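Local coordinates for neural-cadherin (Drosophila melanogaster, PDB 3UBF), which mediates calcium-dependent, preferentially homophilic adhesion between cells through a row of extracellular cadherin repeats, three of which make up this fragment, at residues Lys32-Lys36 and Glu47-Ala51; Trp58-Leu63 and Ile94-Asp98; Pro112-Val116 and Val127-Gln131; Lys209-Phe214 and Phe299-Val303; Ser218-Glu222 and Ile233-Lys237. Residue numbers count along the deposited sequence, not the author numbering.

Interaction 1. Residues Lys32-Lys36 and Glu47-Ala51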
# COMPACT_ATOMS: atom_id res chain seq x y z
N LYS A 32 16.53 21.29 45.24
CA LYS A 32 17.32 20.15 45.71
C LYS A 32 16.57 18.81 45.72
O LYS A 32 16.93 17.88 46.44
CB LYS A 32 17.95 20.46 47.08
CG LYS A 32 18.98 21.61 47.08
CD LYS A 32 19.87 21.57 45.83
CE LYS A 32 20.99 22.61 45.86
NZ LYS A 32 21.58 22.73 44.48
N GLU A 33 15.53 18.70 44.90
CA GLU A 33 14.81 17.44 44.82
C GLU A 33 15.58 16.39 44.03
O GLU A 33 16.23 16.71 43.02
CB GLU A 33 13.40 17.65 44.25
CG GLU A 33 12.49 18.29 45.28
CD GLU A 33 11.11 18.62 44.75
OE1 GLU A 33 10.88 18.60 43.51
OE2 GLU A 33 10.25 18.89 45.61
N THR A 34 15.52 15.16 44.50
CA THR A 34 16.07 14.04 43.75
C THR A 34 14.96 13.06 43.43
O THR A 34 14.00 12.93 44.19
CB THR A 34 17.23 13.35 44.50
OG1 THR A 34 16.77 12.83 45.75
CG2 THR A 34 18.39 14.33 44.73
N PHE A 35 15.09 12.40 42.28
CA PHE A 35 14.09 11.48 41.79
C PHE A 35 14.61 10.06 41.84
O PHE A 35 15.81 9.84 41.90
CB PHE A 35 13.68 11.86 40.36
CG PHE A 35 13.13 13.25 40.26
CD1 PHE A 35 13.98 14.35 40.32
CD2 PHE A 35 11.77 13.46 40.13
CE1 PHE A 35 13.48 15.64 40.24
CE2 PHE A 35 11.26 14.75 40.06
CZ PHE A 35 12.11 15.84 40.12
N LYS A 36 13.68 9.12 41.82
CA LYS A 36 13.95 7.68 41.83
C LYS A 36 12.65 7.00 41.40
O LYS A 36 11.57 7.37 41.87
CB LYS A 36 14.34 7.23 43.24
CG LYS A 36 15.14 5.94 43.28
CD LYS A 36 15.94 5.82 44.57
N GLU A 47 16.73 9.09 36.21
CA GLU A 47 17.95 9.56 36.86
C GLU A 47 17.63 10.28 38.16
O GLU A 47 16.49 10.66 38.41
CB GLU A 47 18.75 10.50 35.93
CG GLU A 47 19.35 9.83 34.70
CD GLU A 47 20.53 8.91 35.01
OE1 GLU A 47 20.39 7.69 34.77
OE2 GLU A 47 21.59 9.40 35.49
N THR A 48 18.66 10.44 38.99
CA THR A 48 18.57 11.21 40.22
C THR A 48 18.03 12.62 39.99
O THR A 48 17.25 13.13 40.80
CB THR A 48 19.94 11.26 40.89
OG1 THR A 48 20.32 9.93 41.25
CG2 THR A 48 19.93 12.14 42.14
N ASN A 49 18.44 13.24 38.89
CA ASN A 49 18.01 14.61 38.56
C ASN A 49 16.63 14.70 37.90
O ASN A 49 16.21 15.79 37.49
CB ASN A 49 19.07 15.29 37.68
CG ASN A 49 19.16 14.68 36.27
OD1 ASN A 49 18.35 13.82 35.89
ND2 ASN A 49 20.14 15.14 35.49
N GLY A 50 15.93 13.57 37.76
CA GLY A 50 14.62 13.57 37.13
C GLY A 50 14.58 13.38 35.62
O GLY A 50 13.50 13.34 35.03
N ALA A 51 15.75 13.27 34.99
CA ALA A 51 15.79 12.94 33.57
C ALA A 51 15.26 11.52 33.36
O ALA A 51 15.73 10.59 34.00
CB ALA A 51 17.19 13.09 33.01
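The middle of 32-36, chiefly T34 and F35, engages the type I β turn from E47 to G50. E33 lies alongside, its carboxylate turned to a partner outside the contact, R4, in a salt bridge. T34 brings CA within 3.3 Å of T48 O and rests its methyl CG2 3.7 Å from T48 CG2. F35 supplies the one hydrogen bond between the segments, F35 N to T48 O (2.7 Å, nearly linear); T48 CA in turn makes a CA-H···O contact to F35 O (3.5 Å). The F35 ring lies under the end of the turn, with G50 CA over one face and F35 CD1 3.3 Å from G50 N. A side chain on G50 would collide with this ring. G50 N to E47 O (3.0 Å) closes the turn, and an Asx turn follows at its exit, N49 OD1 accepting from A51 N at 2.8 Å. In the β sandwich of the first cadherin repeat, the turn links strands 44-46 and 51-54 and leans on outermost strand 34-37, which pairs with strand 68-76.

Interaction 2. Residues Trp58-Leu63 and Ile94-Asp98. With ZN (zinc ion), chain B; ZN (zinc ion), chain H; CA (calcium ion), chain T.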
# COMPACT_ATOMS: atom_id res chain seq x y z
N TRP A 58 12.25 1.58 22.73
CA TRP A 58 10.79 1.57 22.72
C TRP A 58 10.20 0.79 21.55
O TRP A 58 10.63 0.94 20.40
CB TRP A 58 10.26 3.00 22.72
CG TRP A 58 10.53 3.68 24.01
CD1 TRP A 58 11.20 3.17 25.09
CD2 TRP A 58 10.17 5.02 24.37
NE1 TRP A 58 11.26 4.10 26.09
CE2 TRP A 58 10.65 5.25 25.67
CE3 TRP A 58 9.48 6.05 23.71
CZ2 TRP A 58 10.46 6.46 26.34
CZ3 TRP A 58 9.30 7.25 24.37
CH2 TRP A 58 9.79 7.45 25.67
N ASP A 59 9.22 -0.06 21.87
CA ASP A 59 8.53 -0.86 20.87
C ASP A 59 7.05 -0.84 21.22
O ASP A 59 6.59 -1.51 22.14
CB ASP A 59 9.11 -2.26 20.86
CG ASP A 59 8.54 -3.12 19.77
OD1 ASP A 59 7.65 -2.66 19.01
OD2 ASP A 59 8.99 -4.28 19.66
N TYR A 60 6.32 -0.02 20.47
CA TYR A 60 4.89 0.23 20.67
C TYR A 60 4.06 -1.05 20.73
O TYR A 60 3.17 -1.18 21.57
CB TYR A 60 4.41 1.13 19.53
CG TYR A 60 2.94 1.42 19.51
CD1 TYR A 60 2.43 2.54 20.15
CD2 TYR A 60 2.06 0.60 18.80
CE1 TYR A 60 1.08 2.83 20.11
CE2 TYR A 60 0.71 0.88 18.76
CZ TYR A 60 0.22 2.00 19.42
OH TYR A 60 -1.12 2.27 19.39
N GLU A 61 4.37 -1.99 19.84
CA GLU A 61 3.67 -3.27 19.75
C GLU A 61 3.85 -4.08 21.03
O GLU A 61 2.97 -4.85 21.40
CB GLU A 61 4.17 -4.08 18.55
CG GLU A 61 3.70 -3.57 17.18
CD GLU A 61 4.36 -2.26 16.74
OE1 GLU A 61 5.23 -1.71 17.45
OE2 GLU A 61 4.01 -1.78 15.66
N GLU A 62 4.99 -3.88 21.70
CA GLU A 62 5.30 -4.60 22.94
C GLU A 62 4.68 -3.99 24.20
O GLU A 62 4.70 -4.62 25.27
CB GLU A 62 6.81 -4.80 23.09
CG GLU A 62 7.32 -6.00 22.28
CD GLU A 62 8.84 -6.17 22.29
OE1 GLU A 62 9.51 -5.82 23.29
OE2 GLU A 62 9.36 -6.69 21.27
N LEU A 63 4.12 -2.78 24.09
CA LEU A 63 3.42 -2.12 25.20
C LEU A 63 2.04 -2.74 25.40
O LEU A 63 1.46 -3.33 24.47
CB LEU A 63 3.27 -0.62 24.94
CG LEU A 63 4.53 0.20 24.64
CD1 LEU A 63 4.18 1.64 24.38
CD2 LEU A 63 5.52 0.10 25.77
N ILE A 94 3.64 8.26 29.77
CA ILE A 94 4.12 8.64 28.45
C ILE A 94 3.23 7.94 27.44
O ILE A 94 3.32 6.73 27.28
CB ILE A 94 5.58 8.19 28.22
CG1 ILE A 94 6.53 8.81 29.25
CG2 ILE A 94 6.03 8.53 26.79
CD1 ILE A 94 7.86 8.07 29.36
N LEU A 95 2.36 8.69 26.78
CA LEU A 95 1.61 8.14 25.66
C LEU A 95 2.56 7.97 24.48
O LEU A 95 3.15 8.96 24.03
CB LEU A 95 0.45 9.05 25.28
CG LEU A 95 -0.45 8.48 24.17
CD1 LEU A 95 -1.20 7.22 24.63
CD2 LEU A 95 -1.41 9.54 23.64
N VAL A 96 2.73 6.74 24.00
CA VAL A 96 3.64 6.43 22.88
C VAL A 96 2.86 6.31 21.57
O VAL A 96 1.87 5.58 21.47
CB VAL A 96 4.44 5.12 23.12
CG1 VAL A 96 5.34 4.77 21.93
CG2 VAL A 96 5.25 5.22 24.41
N LYS A 97 3.30 7.07 20.58
CA LYS A 97 2.68 7.07 19.27
C LYS A 97 3.50 6.23 18.30
O LYS A 97 4.70 6.44 18.13
CB LYS A 97 2.51 8.51 18.76
CG LYS A 97 1.06 9.01 18.69
CD LYS A 97 0.22 8.74 19.95
CE LYS A 97 -1.23 9.24 19.80
NZ LYS A 97 -1.97 8.71 18.59
N ASP A 98 2.84 5.26 17.68
CA ASP A 98 3.44 4.46 16.63
C ASP A 98 3.23 5.20 15.31
O ASP A 98 2.15 5.11 14.71
CB ASP A 98 2.77 3.08 16.60
CG ASP A 98 3.55 2.07 15.82
OD1 ASP A 98 4.64 2.40 15.31
OD2 ASP A 98 3.07 0.91 15.71
ZN ZN B . 4.57 -0.13 14.87
ZN ZN H . 8.65 -5.05 17.70
CA CA T . 7.21 -1.16 16.50
O HOH W 1 6.08 0.27 14.76
O HOH W 2 10.30 -4.44 16.52
O HOH W 3 7.26 -5.99 18.32
O HOH W 4 9.47 -0.86 16.40
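The acidic D59-Y60-E61 region of the first cadherin repeat, with a 3-10 segment at 60-62, here meets the end of strand 88-97, just where the linker to the next repeat begins. Such linkers usually hold three calcium ions; here the two segments bind one calcium and two zincs. Metal coordination is the main polar tie. E61 OE2 (1.9 Å) and both D98 carboxylate oxygens, OD2 (2.0 Å) and OD1 (2.6 Å), bind the zinc of chain B, a site shared with D136 of the second repeat. The other oxygen, E61 OE1, binds calcium at 2.3 Å, in a site completed by D59, E13 and D138, so one glutamate bridges two metals. D59 OD2 holds the zinc of chain H at 2.1 Å, again with D138. Apolar packing lies behind the metals: W58 CH2 approaches I94 CG2 (4.1 Å), L63 CD1 reaches V96 CB (3.7 Å), and Y60 CD1 touches V96 CG1 (4.1 Å). The Y60 ring adds aromatic contacts. Its edge meets the backbone, with Y60 CE1 3.2 Å from V96 O, and D98 CB sits over one face in a CH-π contact, 3.4 Å from the centroid. No direct hydrogen bond joins the segments, and the 2.8 Å between E61 OE2 and D98 OD2 is two acceptors held together by their common zinc.

Interaction 3. Residues Pro112-Val116 and Val127-Gln131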
# COMPACT_ATOMS: atom_id res chain seq x y z
N PRO A 112 -8.57 -3.19 -11.04
CA PRO A 112 -9.07 -4.16 -10.06
C PRO A 112 -8.45 -5.55 -10.22
O PRO A 112 -7.99 -5.92 -11.31
CB PRO A 112 -10.57 -4.23 -10.34
CG PRO A 112 -10.88 -3.00 -11.12
CD PRO A 112 -9.65 -2.72 -11.93
N MET A 113 -8.45 -6.30 -9.12
CA MET A 113 -7.91 -7.64 -9.07
C MET A 113 -8.58 -8.57 -10.06
O MET A 113 -9.80 -8.76 -10.02
CB MET A 113 -8.04 -8.18 -7.66
CG MET A 113 -7.04 -7.59 -6.67
SD MET A 113 -7.45 -8.06 -4.98
CE MET A 113 -6.24 -7.07 -4.12
N GLN A 114 -7.78 -9.15 -10.95
CA GLN A 114 -8.29 -10.04 -11.98
C GLN A 114 -7.45 -11.32 -12.07
O GLN A 114 -6.24 -11.27 -12.02
CB GLN A 114 -8.37 -9.33 -13.33
CG GLN A 114 -9.49 -8.31 -13.36
CD GLN A 114 -9.70 -7.64 -14.70
OE1 GLN A 114 -10.59 -6.80 -14.81
NE2 GLN A 114 -8.90 -7.99 -15.71
N ALA A 115 -8.14 -12.44 -12.18
CA ALA A 115 -7.54 -13.73 -12.37
C ALA A 115 -8.41 -14.53 -13.33
O ALA A 115 -9.53 -14.12 -13.68
CB ALA A 115 -7.45 -14.46 -11.05
N VAL A 116 -7.89 -15.67 -13.77
CA VAL A 116 -8.69 -16.68 -14.46
C VAL A 116 -8.59 -17.98 -13.68
O VAL A 116 -7.62 -18.21 -12.95
CB VAL A 116 -8.20 -16.91 -15.89
CG1 VAL A 116 -8.57 -15.71 -16.77
CG2 VAL A 116 -6.69 -17.18 -15.91
N VAL A 127 -5.21 -19.64 -7.67
CA VAL A 127 -5.63 -18.87 -8.83
C VAL A 127 -5.11 -17.44 -8.75
O VAL A 127 -5.03 -16.74 -9.76
CB VAL A 127 -7.16 -18.85 -8.98
CG1 VAL A 127 -7.70 -20.26 -9.16
CG2 VAL A 127 -7.80 -18.18 -7.77
N PHE A 128 -4.76 -17.02 -7.54
CA PHE A 128 -4.24 -15.66 -7.33
C PHE A 128 -3.73 -15.53 -5.92
O PHE A 128 -4.21 -16.20 -5.00
CB PHE A 128 -5.53 -14.84 -7.49
CG PHE A 128 -5.29 -13.36 -7.55
CD1 PHE A 128 -4.94 -12.75 -8.76
CD2 PHE A 128 -5.47 -12.57 -6.43
CE1 PHE A 128 -4.73 -11.37 -8.83
CE2 PHE A 128 -5.28 -11.20 -6.49
CZ PHE A 128 -4.90 -10.60 -7.70
N THR A 129 -2.75 -14.65 -5.75
CA THR A 129 -2.11 -14.42 -4.46
C THR A 129 -2.35 -12.97 -4.07
O THR A 129 -1.76 -12.05 -4.65
CB THR A 129 -0.60 -14.70 -4.55
OG1 THR A 129 -0.39 -16.02 -5.04
CG2 THR A 129 0.07 -14.56 -3.19
N LEU A 130 -3.22 -12.77 -3.09
CA LEU A 130 -3.41 -11.46 -2.49
C LEU A 130 -2.11 -11.03 -1.84
O LEU A 130 -1.48 -11.82 -1.13
CB LEU A 130 -4.52 -11.49 -1.45
CG LEU A 130 -5.88 -11.99 -1.93
CD1 LEU A 130 -6.76 -12.17 -0.71
CD2 LEU A 130 -6.50 -11.02 -2.96
N GLN A 131 -1.70 -9.79 -2.09
CA GLN A 131 -0.51 -9.22 -1.45
C GLN A 131 -0.82 -7.83 -0.99
O GLN A 131 -1.03 -6.93 -1.81
CB GLN A 131 0.69 -9.19 -2.40
CG GLN A 131 1.19 -10.57 -2.83
CD GLN A 131 1.90 -10.54 -4.18
OE1 GLN A 131 2.91 -9.84 -4.35
NE2 GLN A 131 1.35 -11.28 -5.16
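Packing across the two sheets of a β sandwich, without any hydrogen bond between the segments, defines this contact in the second cadherin repeat. Strands 113-116 and 127-129 run roughly antiparallel, their directions 145° apart and their axes 6.5 Å apart at closest approach, and they meet through side chains. The F128 ring reaches across the gap: F128 CD1 lies 3.8 Å from A115 CB, F128 CE1 3.5 Å from Q114 O, and F128 CZ 3.8 Å from M113 CG. This is the edge of the Greek-key cadherin fold where the N-terminal strand divides between the sheets. Strand 105-106 pairs with 126-133, whereas 113-117 crosses over to lie parallel to 201-207, with A115 hydrogen-bonded through its backbone to S204 and V206. M113 extends its side chain inward, placing SD 3.7 Å from L130 CD2. The same sulfur makes an oblique Met-aromatic contact, 5.3 Å from the centroid of the F128 ring. A115, small and facing F128, lets the strands come close, with A115 CB 3.6 Å from V127 O; beyond it V127 CB packs against V116 O at 4.0 Å.

Interaction 4. Residues Lys209-Phe214 and Phe299-Val303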
# COMPACT_ATOMS: atom_id res chain seq x y z
N LYS A 209 -10.60 -18.21 -19.64
CA LYS A 209 -9.88 -17.11 -20.27
C LYS A 209 -10.66 -15.81 -20.14
O LYS A 209 -11.88 -15.82 -19.95
CB LYS A 209 -9.58 -17.43 -21.75
CG LYS A 209 -10.83 -17.68 -22.60
CD LYS A 209 -10.48 -18.18 -24.00
CE LYS A 209 -11.74 -18.32 -24.84
NZ LYS A 209 -11.44 -18.46 -26.30
N ARG A 210 -9.93 -14.70 -20.21
CA ARG A 210 -10.52 -13.35 -20.18
C ARG A 210 -9.55 -12.45 -20.93
O ARG A 210 -8.43 -12.85 -21.22
CB ARG A 210 -10.70 -12.87 -18.74
CG ARG A 210 -9.38 -12.50 -18.04
CD ARG A 210 -9.53 -12.19 -16.55
NE ARG A 210 -10.49 -11.12 -16.33
CZ ARG A 210 -11.21 -10.97 -15.22
NH1 ARG A 210 -12.07 -9.94 -15.13
NH2 ARG A 210 -11.08 -11.83 -14.21
N ALA A 211 -9.98 -11.22 -21.21
CA ALA A 211 -9.21 -10.31 -22.04
C ALA A 211 -8.07 -9.67 -21.27
O ALA A 211 -8.11 -9.63 -20.04
CB ALA A 211 -10.12 -9.25 -22.63
N PRO A 212 -7.05 -9.16 -21.98
CA PRO A 212 -5.90 -8.54 -21.33
C PRO A 212 -6.36 -7.39 -20.47
O PRO A 212 -7.39 -6.77 -20.76
CB PRO A 212 -5.09 -7.97 -22.51
CG PRO A 212 -5.57 -8.67 -23.70
CD PRO A 212 -7.00 -8.98 -23.44
N GLN A 213 -5.61 -7.13 -19.40
CA GLN A 213 -5.85 -5.99 -18.54
C GLN A 213 -4.61 -5.10 -18.55
O GLN A 213 -3.48 -5.57 -18.34
CB GLN A 213 -6.17 -6.42 -17.12
CG GLN A 213 -6.52 -5.29 -16.17
CD GLN A 213 -6.81 -5.79 -14.77
OE1 GLN A 213 -6.40 -6.89 -14.40
NE2 GLN A 213 -7.51 -4.99 -13.99
N PHE A 214 -4.85 -3.82 -18.79
CA PHE A 214 -3.79 -2.84 -18.77
C PHE A 214 -3.35 -2.60 -17.34
O PHE A 214 -4.15 -2.74 -16.41
CB PHE A 214 -4.25 -1.55 -19.44
CG PHE A 214 -4.25 -1.61 -20.94
CD1 PHE A 214 -5.44 -1.78 -21.64
CD2 PHE A 214 -3.06 -1.50 -21.66
CE1 PHE A 214 -5.45 -1.84 -23.05
CE2 PHE A 214 -3.05 -1.57 -23.07
CZ PHE A 214 -4.25 -1.73 -23.77
N PHE A 299 -9.25 -11.96 -28.25
CA PHE A 299 -9.27 -10.95 -27.16
C PHE A 299 -8.51 -9.66 -27.40
O PHE A 299 -7.31 -9.67 -27.67
CB PHE A 299 -8.84 -11.55 -25.82
CG PHE A 299 -9.91 -12.36 -25.15
CD1 PHE A 299 -11.23 -11.90 -25.10
CD2 PHE A 299 -9.60 -13.58 -24.56
CE1 PHE A 299 -12.22 -12.65 -24.49
CE2 PHE A 299 -10.58 -14.34 -23.95
CZ PHE A 299 -11.90 -13.88 -23.91
N SER A 300 -9.22 -8.55 -27.28
CA SER A 300 -8.58 -7.25 -27.23
C SER A 300 -9.19 -6.37 -26.14
O SER A 300 -10.36 -6.53 -25.77
CB SER A 300 -8.60 -6.56 -28.59
OG SER A 300 -9.93 -6.35 -29.02
N THR A 301 -8.36 -5.47 -25.61
CA THR A 301 -8.79 -4.49 -24.63
C THR A 301 -8.22 -3.14 -25.04
O THR A 301 -7.10 -3.06 -25.54
CB THR A 301 -8.30 -4.85 -23.22
OG1 THR A 301 -8.78 -6.15 -22.87
CG2 THR A 301 -8.79 -3.83 -22.19
N SER A 302 -9.01 -2.08 -24.83
CA SER A 302 -8.55 -0.72 -25.08
C SER A 302 -8.43 0.13 -23.82
O SER A 302 -9.06 -0.13 -22.80
CB SER A 302 -9.45 -0.05 -26.11
OG SER A 302 -9.11 -0.52 -27.40
N VAL A 303 -7.60 1.15 -23.90
CA VAL A 303 -7.39 2.09 -22.81
C VAL A 303 -7.16 3.49 -23.39
O VAL A 303 -6.69 3.62 -24.51
CB VAL A 303 -6.21 1.64 -21.90
CG1 VAL A 303 -4.85 1.85 -22.59
CG2 VAL A 303 -6.27 2.30 -20.54
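The linker meets the start of an inner strand of the third repeat's β sandwich: 209-214 carries the chain from the second cadherin repeat and ends in strand 213-214 of that sandwich, and 299-303 opens its last strand. No calcium is coordinated by these residues, consistent with the calcium-free class of cadherin linker. The two segments run nearly parallel, 19° apart end to end. F299 is the largest bump. Its ring face lies against the backbone at R210 C and A211 CA, while K209 CG closes on its edge, 3.6 Å from F299 CE2. Next along, T301 fits between A211, P212 and F214: T301 OG1 touches A211 CB and P212 CD, each at 3.4 Å, and T301 CG2 lies 4.0 Å from F214 CD1. F214 then fills the hollow beside the strand, its ring edge on T301 O (3.2 Å from F214 CE1) and its face under V303 CG1, 3.6 Å from the centroid in a CH-π contact. One hydrogen bond pins the middle, T301 OG1 to P212 O at 2.6 Å.

Interaction 5. Residues Ser218-Glu222 and Ile233-Lys237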
# COMPACT_ATOMS: atom_id res chain seq x y z
N SER A 218 -6.15 4.14 -17.05
CA SER A 218 -5.93 5.13 -18.11
C SER A 218 -4.51 5.64 -18.06
O SER A 218 -3.83 5.56 -17.04
CB SER A 218 -6.94 6.29 -18.05
OG SER A 218 -6.76 7.10 -16.90
N TYR A 219 -4.05 6.18 -19.18
CA TYR A 219 -2.69 6.67 -19.27
C TYR A 219 -2.67 8.13 -19.68
O TYR A 219 -3.48 8.56 -20.49
CB TYR A 219 -1.89 5.84 -20.27
CG TYR A 219 -1.65 4.43 -19.83
CD1 TYR A 219 -2.60 3.44 -20.05
CD2 TYR A 219 -0.47 4.07 -19.19
CE1 TYR A 219 -2.39 2.14 -19.66
CE2 TYR A 219 -0.24 2.76 -18.80
CZ TYR A 219 -1.21 1.81 -19.03
OH TYR A 219 -1.01 0.52 -18.64
N GLU A 220 -1.71 8.84 -19.13
CA GLU A 220 -1.60 10.28 -19.25
C GLU A 220 -0.11 10.56 -19.40
O GLU A 220 0.70 10.09 -18.60
CB GLU A 220 -2.16 10.91 -17.96
CG GLU A 220 -3.22 11.98 -18.19
CD GLU A 220 -4.44 11.87 -17.24
OE1 GLU A 220 -4.28 12.10 -16.01
OE2 GLU A 220 -5.56 11.56 -17.73
N ALA A 221 0.27 11.29 -20.44
CA ALA A 221 1.65 11.78 -20.55
C ALA A 221 1.65 13.27 -20.80
O ALA A 221 0.73 13.80 -21.41
CB ALA A 221 2.42 11.06 -21.64
N GLU A 222 2.68 13.94 -20.30
CA GLU A 222 2.86 15.37 -20.49
C GLU A 222 4.25 15.60 -21.05
O GLU A 222 5.24 15.31 -20.40
CB GLU A 222 2.68 16.12 -19.17
CG GLU A 222 3.13 17.58 -19.24
CD GLU A 222 2.64 18.43 -18.08
OE1 GLU A 222 1.41 18.58 -17.92
OE2 GLU A 222 3.50 18.96 -17.34
N ILE A 233 7.86 8.27 -25.05
CA ILE A 233 6.97 9.19 -24.39
C ILE A 233 6.31 8.52 -23.19
O ILE A 233 6.24 9.09 -22.09
CB ILE A 233 5.90 9.70 -25.40
CG1 ILE A 233 6.53 10.75 -26.30
CG2 ILE A 233 4.65 10.26 -24.71
CD1 ILE A 233 5.69 11.05 -27.49
N ILE A 234 5.83 7.30 -23.40
CA ILE A 234 5.18 6.54 -22.35
C ILE A 234 5.22 5.06 -22.71
O ILE A 234 5.20 4.71 -23.89
CB ILE A 234 3.72 7.06 -22.09
CG1 ILE A 234 3.07 6.34 -20.89
CG2 ILE A 234 2.87 6.99 -23.35
CD1 ILE A 234 1.94 7.11 -20.25
N SER A 235 5.32 4.21 -21.69
CA SER A 235 5.24 2.77 -21.88
C SER A 235 3.90 2.27 -21.42
O SER A 235 3.46 2.55 -20.31
CB SER A 235 6.33 2.03 -21.09
OG SER A 235 7.48 1.83 -21.88
N ILE A 236 3.24 1.53 -22.29
CA ILE A 236 1.96 0.94 -21.95
C ILE A 236 2.12 -0.57 -21.88
O ILE A 236 2.77 -1.19 -22.73
CB ILE A 236 0.88 1.39 -22.92
CG1 ILE A 236 0.52 2.84 -22.61
CG2 ILE A 236 -0.36 0.54 -22.80
CD1 ILE A 236 0.35 3.67 -23.82
N LYS A 237 1.56 -1.17 -20.84
CA LYS A 237 1.65 -2.61 -20.71
C LYS A 237 0.31 -3.20 -20.29
O LYS A 237 -0.40 -2.63 -19.46
CB LYS A 237 2.75 -3.01 -19.72
CG LYS A 237 3.32 -4.38 -20.01
CD LYS A 237 4.42 -4.76 -19.04
CE LYS A 237 3.93 -5.75 -18.00
NZ LYS A 237 5.04 -6.55 -17.40
O HOH W 5 1.60 0.28 -18.00
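The β sandwich of the third cadherin repeat is closed along one edge by strands 219-222 and 233-235, which face each other from its two sheets. They run 153° apart in direction, with axes 7.3 Å apart at closest approach, and are joined by side chains, with no clear direct hydrogen bond. Y219 makes the broadest contact. I236 CG1 sits over its ring face in a CH-π contact, 3.7 Å from the centroid, and I234 CD1 meets the ring edge, 4.0 Å from Y219 CD2. At the polar end of the tyrosine, water 5 joins Y219 OH (2.7 Å) to K237 N (3.2 Å), the water accepting from the amide; the hydroxyl also has a weak hydrogen bond with M216 N. Two residues on, A221 turns its methyl to the opposite strand, with A221 CB 3.9 Å from I233 CG2 and 4.2 Å from I234 CD1. The latter methyl also packs on E220 O at 3.6 Å. I233 and I234 form a classic β bulge opposite V269, and both isoleucines reach A221. Strand 219-224 lies parallel to 300-310, the backbones of Y219 and A221 hydrogen-bonded to D304, T306 and R308, while 232-239 runs between 213-214 and 268-271; F214 packs against both Y219 and I236.

How the interactions relate
From the N terminus, interaction 1 closes a loop of 10 residues in the first repeat, and interaction 2 follows in series, closing one of 30 at the far end of the same sheet, where the metals join that repeat to the second. Interaction 3 closes another 10-residue loop, across the second repeat's sandwich. Interaction 4 closes a loop of 84 residues, from the second linker to the last strand of the third repeat, and encloses interaction 5, itself closing 10. Interactions 3 and 4 meet where R210 NH2 reaches A115 O (2.8 Å) and Q213 NE2 reaches P112 O (2.9 Å), tying linker to second repeat. Interactions 4 and 5 share a core through F214 CE2 and I236 CG2 (3.4 Å).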